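Local structure of citrate synthase (Metallosphaera sedula, 6ABX) at residues 83-88 / 92-97. The protein probably catalyses the condensation of oxaloacetate with acetyl-CoA and water to give citrate and CoA, a step of the tricarboxylic acid cycle. Numbering follows the deposited sequence.
Sequences KRTAKF and MDILRT
The carbonyl oxygen of Asp-93, one residue before the Ile-94 that packs on Thr-85, accepts two hydrogen bonds from Thr-97: Asp-93 O lies 3.0 Å from Thr-97 N and 2.8 Å from Thr-97 OG1. The two donors approach from opposite faces of the carbonyl plane, and the hydroxyl stands 26° out of it, with OG1 anti to the Thr-97 carbonyl carbon, beside the backbone N (chi1 -51°), which directs it back toward the preceding turn. These bonds belong to helix 91-105, which follows helix 76-85 after a short turn in the largely helical citrate synthase fold. The contact across that turn is small (111 Å²) and purely van der Waals, with Ile-94 CG1 3.6 Å from Thr-85 OG1. Ile-94 projects toward Thr-85, with CG1 anti to its own carbonyl carbon (chi1 -65°) and the chain extended beyond it, and this carries CD1 to 3.5 Å from Thr-85 O and 3.8 Å from Ala-86 CA. The same Thr-85 O accepts the amide of Phe-88, closing the turn, while Thr-85 OG1 bonds to Phe-81 O within its own helix. Ile-130 of helix 112-134 also packs on Ile-94, and Leu-104 of the second subunit packs on both Thr-85 and Ile-94, making the contact part of the dimer interface. An alanine at Ile-94 would remove CG1, CG2 and CD1 and would probably open a gap between Thr-85, Ala-86 and Ile-130. Farther along the helix, the Arg-96 guanidinium lies with one face over Asp-93 CA, and its NH1 forms a 3.0 Å salt bridge with Asp-93 OD1, an oxygen that also pairs with Lys-210 NZ.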
loop_
_atom_site.group_PDB
_atom_site.type_symbol
_atom_site.label_atom_id
_atom_site.label_comp_id
_atom_site.label_asym_id
_atom_site.label_seq_id
_atom_site.Cartn_x
_atom_site.Cartn_y
_atom_site.Cartn_z
ATOM N N LYS A 83 -19.660 11.272 -4.572
ATOM C CA LYS A 83 -21.069 11.248 -4.934
ATOM C C LYS A 83 -21.364 10.211 -6.031
ATOM O O LYS A 83 -22.442 9.569 -6.055
ATOM C CB LYS A 83 -21.495 12.664 -5.353
ATOM C CG LYS A 83 -21.576 13.634 -4.197
ATOM C CD LYS A 83 -21.907 15.070 -4.694
ATOM C CE LYS A 83 -21.184 16.154 -3.934
ATOM N NZ LYS A 83 -21.580 17.511 -4.411
ATOM N N ARG A 84 -20.453 10.126 -6.997
ATOM C CA ARG A 84 -20.574 9.293 -8.147
ATOM C C ARG A 84 -20.577 7.828 -7.702
ATOM O O ARG A 84 -21.280 6.966 -8.290
ATOM C CB ARG A 84 -19.430 9.544 -9.137
ATOM C CG ARG A 84 -19.439 8.576 -10.299
ATOM C CD ARG A 84 -18.687 9.029 -11.522
ATOM N NE ARG A 84 -17.275 9.221 -11.306
ATOM C CZ ARG A 84 -16.325 8.338 -11.594
ATOM N NH1 ARG A 84 -16.632 7.071 -11.858
ATOM N NH2 ARG A 84 -15.067 8.750 -11.599
ATOM N N THR A 85 -19.775 7.510 -6.668
ATOM C CA THR A 85 -19.431 6.096 -6.374
ATOM C C THR A 85 -19.999 5.573 -5.053
ATOM O O THR A 85 -19.926 4.349 -4.802
ATOM C CB THR A 85 -17.907 5.886 -6.373
ATOM O OG1 THR A 85 -17.309 6.711 -5.362
ATOM C CG2 THR A 85 -17.300 6.202 -7.713
ATOM N N ALA A 86 -20.588 6.452 -4.233
ATOM C CA ALA A 86 -21.004 6.063 -2.878
ATOM C C ALA A 86 -21.956 4.872 -2.874
ATOM O O ALA A 86 -21.921 4.046 -1.967
ATOM C CB ALA A 86 -21.679 7.230 -2.218
ATOM N N LYS A 87 -22.909 4.861 -3.803
ATOM C CA LYS A 87 -23.950 3.822 -3.759
ATOM C C LYS A 87 -23.481 2.490 -4.354
ATOM O O LYS A 87 -24.128 1.477 -4.064
ATOM C CB LYS A 87 -25.190 4.237 -4.544
ATOM C CG LYS A 87 -26.010 5.316 -3.867
ATOM C CD LYS A 87 -27.422 5.385 -4.426
ATOM C CE LYS A 87 -28.354 6.299 -3.653
ATOM N NZ LYS A 87 -27.872 7.688 -3.773
ATOM N N PHE A 88 -22.434 2.482 -5.183
ATOM C CA PHE A 88 -22.037 1.285 -5.904
ATOM C C PHE A 88 -20.693 0.724 -5.424
ATOM O O PHE A 88 -20.455 -0.491 -5.576
ATOM C CB PHE A 88 -21.977 1.595 -7.399
ATOM C CG PHE A 88 -23.291 2.137 -7.909
ATOM C CD1 PHE A 88 -24.394 1.297 -8.025
ATOM C CD2 PHE A 88 -23.458 3.500 -8.158
ATOM C CE1 PHE A 88 -25.623 1.799 -8.440
ATOM C CE2 PHE A 88 -24.681 3.999 -8.593
ATOM C CZ PHE A 88 -25.759 3.144 -8.739
ATOM N N MET A 92 -14.220 1.046 1.301
ATOM C CA MET A 92 -12.740 1.042 1.439
ATOM C C MET A 92 -12.062 1.327 0.092
ATOM O O MET A 92 -11.061 2.036 0.044
ATOM C CB MET A 92 -12.278 -0.284 2.071
ATOM C CG MET A 92 -12.494 -0.327 3.575
ATOM S SD MET A 92 -11.589 0.926 4.561
ATOM C CE MET A 92 -10.048 0.043 4.785
ATOM N N ASP A 93 -12.651 0.895 -1.025
ATOM C CA ASP A 93 -12.164 1.256 -2.340
ATOM C C ASP A 93 -12.319 2.753 -2.570
ATOM O O ASP A 93 -11.462 3.367 -3.161
ATOM C CB ASP A 93 -12.871 0.505 -3.476
ATOM C CG ASP A 93 -12.608 -1.008 -3.455
ATOM O OD1 ASP A 93 -11.771 -1.454 -2.640
ATOM O OD2 ASP A 93 -13.279 -1.757 -4.241
ATOM N N ILE A 94 -13.438 3.339 -2.111
ATOM C CA ILE A 94 -13.642 4.746 -2.270
ATOM C C ILE A 94 -12.586 5.498 -1.454
ATOM O O ILE A 94 -11.984 6.401 -1.921
ATOM C CB ILE A 94 -15.068 5.148 -1.862
ATOM C CG1 ILE A 94 -16.102 4.510 -2.790
ATOM C CG2 ILE A 94 -15.197 6.664 -1.859
ATOM C CD1 ILE A 94 -17.541 4.708 -2.323
ATOM N N LEU A 95 -12.374 5.069 -0.209
ATOM C CA LEU A 95 -11.420 5.757 0.643
ATOM C C LEU A 95 -9.992 5.599 0.089
ATOM O O LEU A 95 -9.244 6.582 0.070
ATOM C CB LEU A 95 -11.493 5.171 2.054
ATOM C CG LEU A 95 -10.639 5.936 3.072
ATOM C CD1 LEU A 95 -11.181 7.335 3.259
ATOM C CD2 LEU A 95 -10.536 5.191 4.406
ATOM N N ARG A 96 -9.651 4.385 -0.404
ATOM C CA ARG A 96 -8.321 4.133 -1.029
ATOM C C ARG A 96 -8.130 5.162 -2.154
ATOM O O ARG A 96 -7.079 5.841 -2.280
ATOM C CB ARG A 96 -8.233 2.692 -1.520
ATOM C CG ARG A 96 -6.886 2.241 -2.073
ATOM C CD ARG A 96 -7.068 0.864 -2.698
ATOM N NE ARG A 96 -7.958 0.830 -3.851
ATOM C CZ ARG A 96 -8.828 -0.101 -4.156
ATOM N NH1 ARG A 96 -8.882 -1.222 -3.450
ATOM N NH2 ARG A 96 -9.604 0.037 -5.225
ATOM N N THR A 97 -9.142 5.279 -3.018
ATOM C CA THR A 97 -9.049 6.122 -4.212
ATOM C C THR A 97 -8.984 7.617 -3.857
ATOM O O THR A 97 -8.136 8.378 -4.401
ATOM C CB THR A 97 -10.193 5.866 -5.189
ATOM O OG1 THR A 97 -10.283 4.460 -5.428
ATOM C CG2 THR A 97 -9.955 6.666 -6.454
#